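Glutathione s-transferase S2 (Nilaparvata lugens, PDB 5H5L) probably conjugates glutathione to electrophilic substrates as a sigma-class glutathione S-transferase, and is also known as a prostaglandin D synthase. Local coordinates at residues F95-R99 and Y155-L160; F130-N134 and I171-I177. One frame throughout, in Å; residues are numbered along the deposited sequence.

Contact 1 of 2, residues F95-R99 and Y155-L160; sequences FNDFR and YFISIL. With GSH (glutathione), chain C.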
ATOM      1  N   PHE B  95      -4.062   5.174  -5.850  1.00 11.50           N
ATOM      2  CA  PHE B  95      -5.476   4.858  -5.698  1.00 12.81           C
ATOM      3  C   PHE B  95      -5.799   4.538  -4.241  1.00 16.39           C
ATOM      4  O   PHE B  95      -6.845   4.934  -3.718  1.00 12.55           O
ATOM      5  CB  PHE B  95      -5.846   3.679  -6.596  1.00  9.99           C
ATOM      6  CG  PHE B  95      -7.262   3.250  -6.482  1.00 18.22           C
ATOM      7  CD1 PHE B  95      -8.282   4.102  -6.828  1.00 16.30           C
ATOM      8  CD2 PHE B  95      -7.576   1.967  -6.069  1.00 16.36           C
ATOM      9  CE1 PHE B  95      -9.574   3.700  -6.735  1.00 16.24           C
ATOM     10  CE2 PHE B  95      -8.900   1.549  -5.971  1.00 22.57           C
ATOM     11  CZ  PHE B  95      -9.891   2.399  -6.309  1.00 18.25           C
ATOM     12  N   ASN B  96      -4.899   3.837  -3.555  1.00 13.72           N
ATOM     13  CA  ASN B  96      -5.202   3.492  -2.166  1.00 13.46           C
ATOM     14  C   ASN B  96      -5.126   4.725  -1.268  1.00 14.23           C
ATOM     15  O   ASN B  96      -5.906   4.828  -0.325  1.00 15.82           O
ATOM     16  CB  ASN B  96      -4.282   2.379  -1.677  1.00 12.13           C
ATOM     17  CG  ASN B  96      -4.657   1.002  -2.275  1.00 21.25           C
ATOM     18  OD1 ASN B  96      -5.793   0.765  -2.674  1.00 18.69           O
ATOM     19  ND2 ASN B  96      -3.700   0.115  -2.336  1.00 22.35           N
ATOM     20  N   ASP B  97      -4.253   5.691  -1.586  1.00 11.77           N
ATOM     21  CA  ASP B  97      -4.266   6.967  -0.889  1.00 15.33           C
ATOM     22  C   ASP B  97      -5.610   7.652  -1.088  1.00 20.21           C
ATOM     23  O   ASP B  97      -6.206   8.164  -0.137  1.00 19.17           O
ATOM     24  CB  ASP B  97      -3.164   7.883  -1.413  1.00 14.40           C
ATOM     25  CG  ASP B  97      -1.798   7.539  -0.896  1.00 24.97           C
ATOM     26  OD1 ASP B  97      -1.687   6.794   0.099  1.00 17.03           O
ATOM     27  OD2 ASP B  97      -0.819   8.038  -1.503  1.00 20.59           O
ATOM     28  N   PHE B  98      -6.110   7.655  -2.325  1.00 16.34           N
ATOM     29  CA  PHE B  98      -7.442   8.203  -2.594  1.00 14.20           C
ATOM     30  C   PHE B  98      -8.482   7.521  -1.738  1.00 17.61           C
ATOM     31  O   PHE B  98      -9.286   8.178  -1.063  1.00 18.98           O
ATOM     32  CB  PHE B  98      -7.834   8.029  -4.052  1.00 15.02           C
ATOM     33  CG  PHE B  98      -9.322   8.152  -4.289  1.00 15.44           C
ATOM     34  CD1 PHE B  98      -9.951   9.384  -4.185  1.00 21.63           C
ATOM     35  CD2 PHE B  98     -10.089   7.052  -4.581  1.00 16.48           C
ATOM     36  CE1 PHE B  98     -11.325   9.508  -4.402  1.00 23.60           C
ATOM     37  CE2 PHE B  98     -11.450   7.164  -4.797  1.00 26.09           C
ATOM     38  CZ  PHE B  98     -12.070   8.408  -4.700  1.00 21.04           C
ATOM     39  N   ARG B  99      -8.486   6.188  -1.744  1.00 15.66           N
ATOM     40  CA  ARG B  99      -9.626   5.552  -1.102  1.00 24.20           C
ATOM     41  C   ARG B  99      -9.560   5.651   0.408  1.00 26.70           C
ATOM     42  O   ARG B  99     -10.584   5.433   1.069  1.00 25.44           O
ATOM     43  CB  ARG B  99      -9.797   4.119  -1.586  1.00 29.89           C
ATOM     44  CG  ARG B  99      -8.946   3.104  -1.021  1.00 28.36           C
ATOM     45  CD  ARG B  99      -9.360   1.740  -1.646  1.00 34.51           C
ATOM     46  NE  ARG B  99      -8.294   0.747  -1.481  1.00 37.18           N
ATOM     47  CZ  ARG B  99      -7.975   0.204  -0.312  1.00 36.40           C
ATOM     48  NH1 ARG B  99      -8.652   0.558   0.776  1.00 42.38           N
ATOM     49  NH2 ARG B  99      -6.979  -0.680  -0.223  1.00 30.10           N
ATOM     50  N   TYR B 155      -7.930  -4.443  -9.905  1.00 14.49           N
ATOM     51  CA  TYR B 155      -8.110  -3.929  -8.557  1.00 13.25           C
ATOM     52  C   TYR B 155      -8.875  -2.610  -8.584  1.00 13.67           C
ATOM     53  O   TYR B 155      -9.832  -2.413  -7.833  1.00 16.56           O
ATOM     54  CB  TYR B 155      -6.723  -3.776  -7.926  1.00 11.10           C
ATOM     55  CG  TYR B 155      -6.683  -3.454  -6.460  1.00 13.52           C
ATOM     56  CD1 TYR B 155      -6.535  -4.468  -5.517  1.00 15.18           C
ATOM     57  CD2 TYR B 155      -6.724  -2.136  -6.011  1.00 14.18           C
ATOM     58  CE1 TYR B 155      -6.449  -4.184  -4.163  1.00 16.19           C
ATOM     59  CE2 TYR B 155      -6.652  -1.849  -4.665  1.00 18.09           C
ATOM     60  CZ  TYR B 155      -6.512  -2.893  -3.747  1.00 15.74           C
ATOM     61  OH  TYR B 155      -6.445  -2.604  -2.410  1.00 18.24           O
ATOM     62  N   PHE B 156      -8.462  -1.706  -9.467  1.00 13.98           N
ATOM     63  CA  PHE B 156      -9.047  -0.366  -9.578  1.00 12.64           C
ATOM     64  C   PHE B 156     -10.548  -0.439  -9.893  1.00 14.99           C
ATOM     65  O   PHE B 156     -11.384   0.138  -9.175  1.00 18.73           O
ATOM     66  CB  PHE B 156      -8.236   0.357 -10.657  1.00 11.35           C
ATOM     67  CG  PHE B 156      -8.658   1.768 -10.984  1.00 15.57           C
ATOM     68  CD1 PHE B 156      -8.590   2.783 -10.050  1.00 19.75           C
ATOM     69  CD2 PHE B 156      -8.992   2.098 -12.281  1.00 16.92           C
ATOM     70  CE1 PHE B 156      -8.935   4.107 -10.411  1.00 23.21           C
ATOM     71  CE2 PHE B 156      -9.307   3.391 -12.622  1.00 17.16           C
ATOM     72  CZ  PHE B 156      -9.281   4.380 -11.701  1.00 20.12           C
ATOM     73  N   ILE B 157     -10.905  -1.180 -10.933  1.00 15.38           N
ATOM     74  CA  ILE B 157     -12.303  -1.262 -11.395  1.00 14.10           C
ATOM     75  C   ILE B 157     -13.183  -2.006 -10.405  1.00 17.66           C
ATOM     76  O   ILE B 157     -14.324  -1.604 -10.146  1.00 18.54           O
ATOM     77  CB  ILE B 157     -12.357  -1.911 -12.798  1.00 16.90           C
ATOM     78  CG1 ILE B 157     -11.649  -1.065 -13.835  1.00 16.42           C
ATOM     79  CG2 ILE B 157     -13.802  -2.067 -13.258  1.00 19.04           C
ATOM     80  CD1 ILE B 157     -12.082   0.394 -13.817  1.00 19.77           C
ATOM     81  N   SER B 158     -12.675  -3.086  -9.800  1.00 18.25           N
ATOM     82  CA  SER B 158     -13.510  -3.809  -8.848  1.00 11.85           C
ATOM     83  C   SER B 158     -13.872  -2.924  -7.672  1.00 19.46           C
ATOM     84  O   SER B 158     -15.010  -2.960  -7.192  1.00 18.67           O
ATOM     85  CB  SER B 158     -12.808  -5.090  -8.380  1.00 20.61           C
ATOM     86  OG  SER B 158     -11.694  -4.762  -7.577  1.00 19.31           O
ATOM     87  N   ILE B 159     -12.928  -2.085  -7.210  1.00 14.53           N
ATOM     88  CA  ILE B 159     -13.213  -1.213  -6.084  1.00 15.54           C
ATOM     89  C   ILE B 159     -14.045  -0.005  -6.522  1.00 26.27           C
ATOM     90  O   ILE B 159     -14.943   0.425  -5.795  1.00 24.96           O
ATOM     91  CB  ILE B 159     -11.889  -0.822  -5.392  1.00 20.76           C
ATOM     92  CG1 ILE B 159     -11.323  -2.081  -4.693  1.00 21.17           C
ATOM     93  CG2 ILE B 159     -12.083   0.293  -4.402  1.00 23.94           C
ATOM     94  CD1 ILE B 159      -9.974  -1.927  -4.080  1.00 27.09           C
ATOM     95  N   LEU B 160     -13.794   0.554  -7.709  1.00 20.11           N
ATOM     96  CA  LEU B 160     -14.639   1.658  -8.186  1.00 23.59           C
ATOM     97  C   LEU B 160     -16.098   1.226  -8.335  1.00 28.11           C
ATOM     98  O   LEU B 160     -17.020   2.008  -8.070  1.00 26.71           O
ATOM     99  CB  LEU B 160     -14.126   2.195  -9.516  1.00 14.35           C
ATOM    100  CG  LEU B 160     -12.864   3.038  -9.478  1.00 23.08           C
ATOM    101  CD1 LEU B 160     -12.587   3.595 -10.836  1.00 24.76           C
ATOM    102  CD2 LEU B 160     -12.949   4.170  -8.468  1.00 30.97           C
TER
HETATM  103  N1  GSH C 301       1.302   6.726   0.205  1.00 19.03           N
HETATM  104  CA1 GSH C 301       2.249   7.824   0.096  1.00 17.32           C
HETATM  105  C1  GSH C 301       3.684   7.303   0.136  1.00 21.50           C
HETATM  106  O11 GSH C 301       4.641   7.896  -0.452  1.00 16.99           O
HETATM  107  O12 GSH C 301       3.875   6.271   0.833  1.00 17.70           O
HETATM  108  CB1 GSH C 301       2.088   8.726   1.350  1.00 18.27           C
HETATM  109  CG1 GSH C 301       2.853  10.008   1.074  1.00 25.13           C
HETATM  110  CD1 GSH C 301       2.550  11.036   2.193  1.00 26.62           C
HETATM  111  OE1 GSH C 301       1.730  10.845   3.020  1.00 24.04           O
HETATM  112  N2  GSH C 301       3.380  12.229   2.135  1.00 25.40           N
HETATM  113  CA2 GSH C 301       3.285  13.300   3.103  1.00 26.08           C
HETATM  114  C2  GSH C 301       3.160  14.638   2.380  1.00 28.86           C
HETATM  115  O2  GSH C 301       3.604  14.808   1.296  1.00 23.43           O
HETATM  116  CB2 GSH C 301       4.613  13.371   3.825  1.00 21.85           C
HETATM  117  SG2 GSH C 301       5.118  11.833   4.628  1.00 25.51           S
HETATM  118  N3  GSH C 301       2.543  15.718   3.128  1.00 27.18           N
HETATM  119  CA3 GSH C 301       2.449  17.054   2.576  1.00 32.64           C
HETATM  120  C3  GSH C 301       1.073  17.308   2.011  1.00 31.50           C
HETATM  121  O31 GSH C 301       0.832  18.474   1.620  1.00 29.56           O
HETATM  122  O32 GSH C 301       0.222  16.381   1.946  1.00 30.51           O
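The phenolic oxygen OH of Y155 has several polar partners: R99 NH2 donates to it at 3.0 Å, with the oxygen tilted 29° out of the guanidinium plane and the N-H bent, while S64 of the same chain hydrogen-bonds it from beyond the two helices. N96 OD1 takes weak bonds from both NE and NH2 of R99, which may help to orient the guanidinium; the amide's ND2 is bonded to T65. The same N96 OD1 lies at the rim of the Y155 ring, 3.4 Å from CE2. Beside this polar corner F95 fills a hole formed by Y155, F156, I159 and L160, a knob-into-hole fit between two segments that run nearly parallel. With CG anti to the backbone N (chi1 178°), its ring reaches across to helix 151-164. F156 points its edge at one face of F95 in a T-shaped stack, CD1 to CD1 3.5 Å, planes at 79°. I159 CG2 meets F95 CZ at the ring's edge, 3.6 Å away. With an alanine here, the edge of F156 would probably lose the face it meets and a gap would open between the helices. D97 takes N1 of a glutathione on both carboxylate oxygens, OD1 and OD2, at 3.0 Å, a ligand otherwise bonded to the second subunit. R99 lines a glutathione pocket and S64 binds glutathione, so the Y155 hydroxyl ties the all-helical domain to the thioredoxin-like domain right at the active site.

Contact 2 of 2, residues F130-N134 and I171-I177; sequences FNKFN and IDKYEHI. With EDO (1,2-ethanediol), chain H.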
ATOM      1  N   PHE B 130      -9.397  11.832  -9.830  1.00 16.37           N
ATOM      2  CA  PHE B 130      -9.944  11.187 -11.019  1.00 18.07           C
ATOM      3  C   PHE B 130      -9.583  11.914 -12.308  1.00 18.47           C
ATOM      4  O   PHE B 130      -9.486  11.258 -13.349  1.00 11.88           O
ATOM      5  CB  PHE B 130     -11.442  11.037 -10.908  1.00 19.47           C
ATOM      6  CG  PHE B 130     -11.864   9.909 -10.012  1.00 20.54           C
ATOM      7  CD1 PHE B 130     -11.065   9.512  -8.943  1.00 20.33           C
ATOM      8  CD2 PHE B 130     -13.044   9.251 -10.240  1.00 25.89           C
ATOM      9  CE1 PHE B 130     -11.452   8.472  -8.120  1.00 23.85           C
ATOM     10  CE2 PHE B 130     -13.460   8.219  -9.414  1.00 30.90           C
ATOM     11  CZ  PHE B 130     -12.670   7.819  -8.365  1.00 28.03           C
ATOM     12  N   ASN B 131      -9.410  13.244 -12.287  1.00 17.83           N
ATOM     13  CA  ASN B 131      -8.931  13.913 -13.504  1.00 20.06           C
ATOM     14  C   ASN B 131      -7.537  13.399 -13.863  1.00 19.44           C
ATOM     15  O   ASN B 131      -7.237  13.128 -15.031  1.00 19.19           O
ATOM     16  CB  ASN B 131      -8.897  15.434 -13.334  1.00 22.46           C
ATOM     17  CG  ASN B 131     -10.265  16.104 -13.500  1.00 19.20           C
ATOM     18  OD1 ASN B 131     -11.077  15.712 -14.323  1.00 24.44           O
ATOM     19  ND2 ASN B 131     -10.492  17.133 -12.722  1.00 21.08           N
ATOM     20  N   LYS B 132      -6.670  13.223 -12.857  1.00 16.48           N
ATOM     21  CA  LYS B 132      -5.337  12.697 -13.141  1.00 18.95           C
ATOM     22  C   LYS B 132      -5.393  11.249 -13.620  1.00 15.81           C
ATOM     23  O   LYS B 132      -4.685  10.883 -14.564  1.00 17.26           O
ATOM     24  CB  LYS B 132      -4.454  12.833 -11.907  1.00 19.44           C
ATOM     25  CG  LYS B 132      -3.923  14.270 -11.718  1.00 25.64           C
ATOM     26  CD  LYS B 132      -3.687  14.563 -10.248  1.00 30.09           C
ATOM     27  CE  LYS B 132      -3.161  15.963 -10.028  1.00 26.55           C
ATOM     28  NZ  LYS B 132      -1.768  16.147 -10.563  1.00 34.76           N
ATOM     29  N   PHE B 133      -6.197  10.400 -12.957  1.00 17.99           N
ATOM     30  CA  PHE B 133      -6.362   9.018 -13.407  1.00 14.03           C
ATOM     31  C   PHE B 133      -6.880   8.995 -14.836  1.00 23.32           C
ATOM     32  O   PHE B 133      -6.408   8.223 -15.685  1.00 19.47           O
ATOM     33  CB  PHE B 133      -7.362   8.259 -12.517  1.00 13.80           C
ATOM     34  CG  PHE B 133      -6.930   8.051 -11.083  1.00 17.33           C
ATOM     35  CD1 PHE B 133      -5.613   8.190 -10.670  1.00 18.46           C
ATOM     36  CD2 PHE B 133      -7.879   7.699 -10.140  1.00 17.70           C
ATOM     37  CE1 PHE B 133      -5.265   7.983  -9.348  1.00 20.61           C
ATOM     38  CE2 PHE B 133      -7.533   7.530  -8.822  1.00 20.45           C
ATOM     39  CZ  PHE B 133      -6.220   7.656  -8.439  1.00 18.77           C
ATOM     40  N   ASN B 134      -7.901   9.809 -15.094  1.00 21.46           N
ATOM     41  CA  ASN B 134      -8.491   9.905 -16.432  1.00 22.95           C
ATOM     42  C   ASN B 134      -7.433  10.279 -17.479  1.00 15.57           C
ATOM     43  O   ASN B 134      -7.292   9.608 -18.505  1.00 23.29           O
ATOM     44  CB  ASN B 134      -9.622  10.934 -16.375  1.00 18.77           C
ATOM     45  CG  ASN B 134     -10.630  10.783 -17.506  1.00 21.53           C
ATOM     46  OD1 ASN B 134     -11.009   9.687 -17.917  1.00 22.82           O
ATOM     47  ND2 ASN B 134     -11.079  11.903 -18.001  1.00 27.02           N
ATOM     48  N   ILE B 171     -18.362   7.827 -11.883  1.00 36.19           N
ATOM     49  CA  ILE B 171     -17.279   7.665 -12.861  1.00 30.68           C
ATOM     50  C   ILE B 171     -17.695   8.050 -14.278  1.00 34.80           C
ATOM     51  O   ILE B 171     -16.830   8.106 -15.168  1.00 28.23           O
ATOM     52  CB  ILE B 171     -16.695   6.231 -12.902  1.00 23.60           C
ATOM     53  CG1 ILE B 171     -17.645   5.210 -13.525  1.00 31.99           C
ATOM     54  CG2 ILE B 171     -16.289   5.759 -11.478  1.00 33.34           C
ATOM     55  CD1 ILE B 171     -16.911   3.885 -13.899  1.00 34.95           C
ATOM     56  N   ASP B 172     -18.976   8.341 -14.509  1.00 35.08           N
ATOM     57  CA  ASP B 172     -19.481   8.537 -15.867  1.00 36.90           C
ATOM     58  C   ASP B 172     -18.761   9.659 -16.600  1.00 30.84           C
ATOM     59  O   ASP B 172     -18.417   9.510 -17.771  1.00 28.95           O
ATOM     60  CB  ASP B 172     -20.982   8.822 -15.842  1.00 47.45           C
ATOM     61  CG  ASP B 172     -21.816   7.568 -15.709  1.00 62.44           C
ATOM     62  OD1 ASP B 172     -21.347   6.482 -16.109  1.00 67.94           O
ATOM     63  OD2 ASP B 172     -22.951   7.676 -15.208  1.00 74.42           O
ATOM     64  N   LYS B 173     -18.552  10.804 -15.949  1.00 26.17           N
ATOM     65  CA  LYS B 173     -17.992  11.933 -16.680  1.00 33.75           C
ATOM     66  C   LYS B 173     -16.518  11.740 -17.002  1.00 35.71           C
ATOM     67  O   LYS B 173     -15.977  12.478 -17.836  1.00 33.31           O
ATOM     68  CB  LYS B 173     -18.207  13.223 -15.887  1.00 41.34           C
ATOM     69  CG  LYS B 173     -17.540  13.220 -14.536  1.00 37.09           C
ATOM     70  CD  LYS B 173     -17.831  14.493 -13.743  1.00 43.76           C
ATOM     71  CE  LYS B 173     -19.298  14.616 -13.442  1.00 53.60           C
ATOM     72  NZ  LYS B 173     -19.529  15.723 -12.506  1.00 64.54           N
ATOM     73  N   TYR B 174     -15.863  10.748 -16.398  1.00 28.28           N
ATOM     74  CA  TYR B 174     -14.453  10.480 -16.668  1.00 21.94           C
ATOM     75  C   TYR B 174     -14.406   9.412 -17.752  1.00 27.44           C
ATOM     76  O   TYR B 174     -14.404   8.216 -17.473  1.00 21.29           O
ATOM     77  CB  TYR B 174     -13.728  10.065 -15.392  1.00 23.79           C
ATOM     78  CG  TYR B 174     -13.849  11.115 -14.317  1.00 21.24           C
ATOM     79  CD1 TYR B 174     -13.064  12.270 -14.353  1.00 23.53           C
ATOM     80  CD2 TYR B 174     -14.774  10.987 -13.309  1.00 25.83           C
ATOM     81  CE1 TYR B 174     -13.165  13.225 -13.401  1.00 21.07           C
ATOM     82  CE2 TYR B 174     -14.894  11.952 -12.324  1.00 26.24           C
ATOM     83  CZ  TYR B 174     -14.097  13.067 -12.377  1.00 26.33           C
ATOM     84  OH  TYR B 174     -14.239  14.024 -11.400  1.00 24.31           O
ATOM     85  N   GLU B 175     -14.344   9.884 -19.003  1.00 20.01           N
ATOM     86  CA  GLU B 175     -14.471   9.046 -20.191  1.00 23.14           C
ATOM     87  C   GLU B 175     -13.486   7.885 -20.174  1.00 18.99           C
ATOM     88  O   GLU B 175     -13.834   6.766 -20.553  1.00 22.12           O
ATOM     89  CB  GLU B 175     -14.252   9.914 -21.439  1.00 24.91           C
ATOM     90  CG  GLU B 175     -14.108   9.194 -22.769  1.00 45.75           C
ATOM     91  CD  GLU B 175     -13.819  10.160 -23.950  1.00 57.86           C
ATOM     92  OE1 GLU B 175     -13.997  11.392 -23.794  1.00 50.30           O
ATOM     93  OE2 GLU B 175     -13.399   9.680 -25.035  1.00 62.32           O
ATOM     94  N   HIS B 176     -12.238   8.133 -19.781  1.00 20.54           N
ATOM     95  CA  HIS B 176     -11.250   7.067 -19.895  1.00 21.81           C
ATOM     96  C   HIS B 176     -11.325   6.087 -18.726  1.00 16.47           C
ATOM     97  O   HIS B 176     -11.059   4.894 -18.925  1.00 20.67           O
ATOM     98  CB  HIS B 176      -9.887   7.702 -20.071  1.00 24.21           C
ATOM     99  CG  HIS B 176      -9.827   8.576 -21.289  1.00 29.26           C
ATOM    100  ND1 HIS B 176      -9.917   9.954 -21.236  1.00 36.25           N
ATOM    101  CD2 HIS B 176      -9.781   8.251 -22.599  1.00 23.68           C
ATOM    102  CE1 HIS B 176      -9.896  10.436 -22.465  1.00 34.30           C
ATOM    103  NE2 HIS B 176      -9.819   9.423 -23.309  1.00 29.04           N
ATOM    104  N   ILE B 177     -11.713   6.545 -17.528  1.00 16.21           N
ATOM    105  CA  ILE B 177     -12.017   5.613 -16.440  1.00 16.33           C
ATOM    106  C   ILE B 177     -13.184   4.717 -16.824  1.00 23.96           C
ATOM    107  O   ILE B 177     -13.121   3.495 -16.685  1.00 18.02           O
ATOM    108  CB  ILE B 177     -12.290   6.375 -15.133  1.00 19.81           C
ATOM    109  CG1 ILE B 177     -11.059   7.159 -14.717  1.00 17.86           C
ATOM    110  CG2 ILE B 177     -12.708   5.422 -14.041  1.00 20.80           C
ATOM    111  CD1 ILE B 177     -11.317   8.030 -13.436  1.00 17.63           C
TER
HETATM  112  C1  EDO H 304     -14.008  16.510 -14.284  1.00 34.39           C
HETATM  113  O1  EDO H 304     -14.685  16.829 -13.024  1.00 38.64           O
HETATM  114  C2  EDO H 304     -14.958  16.293 -15.487  1.00 46.36           C
HETATM  115  O2  EDO H 304     -14.222  16.006 -16.701  1.00 42.15           O
HETATM  116  O   HOH W   1     -13.258  12.697 -19.760  1.00 27.10           O
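Hydrogen bonds centre on the side-chain carbonyl of N134, whose OD1 accepts two backbone N-H groups at the start of helix 175-185: H176 N at 2.7 Å and I177 N at 3.2 Å. Both donors lie in the carbonyl plane, with C=O...N angles close to 150°. Setting CG anti to the backbone N (chi1 -159°) carries the amide over to that helix end, where it meets N-H groups of the first turn from across the fold. Its ND2 donates to a water that also accepts from E175 N, so both ends of the amide serve the same turn. Aromatic contacts come next. F130 CB sits over the centre of the Y174 ring, 3.7 Å from its centroid, in a CH-pi contact, and the F130 ring turns its edge toward the same face, planes at 73°. On the opposite face of Y174 lies CG of K173, and at its edge N131 OD1 approaches CE1 to 3.4 Å. Among the apolar contacts, CD1 of I177 packs 3.8 Å from F130 CD2 and 4.1 Å from F133 CB, and CG2 of I171 reaches the F130 ring. The type I turn I171-Y174 leads into the helix, with Y174 at the N-cap position. Helix 111-139 thus receives the start of helix 175-185 on one side, while F133 reaches M91, T94 and F95 of helix 82-106 and L160 of helix 151-164 packs on F130 and I177.

Both contacts belong to the all-helical domain, but contact 1 is buried near the middle of the chain and contact 2 is only partly buried, farther out. They share no helix, yet their hydrophobic sides join: L160 CD2 lies 3.7 Å from F130 CZ, F98 CZ lies 3.5 Å from F130 CE1, and F156 also touches F133. Each pairs an aromatic edge-to-face stack with a polar cluster. In contact 1 that cluster is made of side chains and faces the glutathione site and the thioredoxin-like domain; in contact 2 an asparagine and a water meet backbone N-H groups of a helix start, away from the annotated sites.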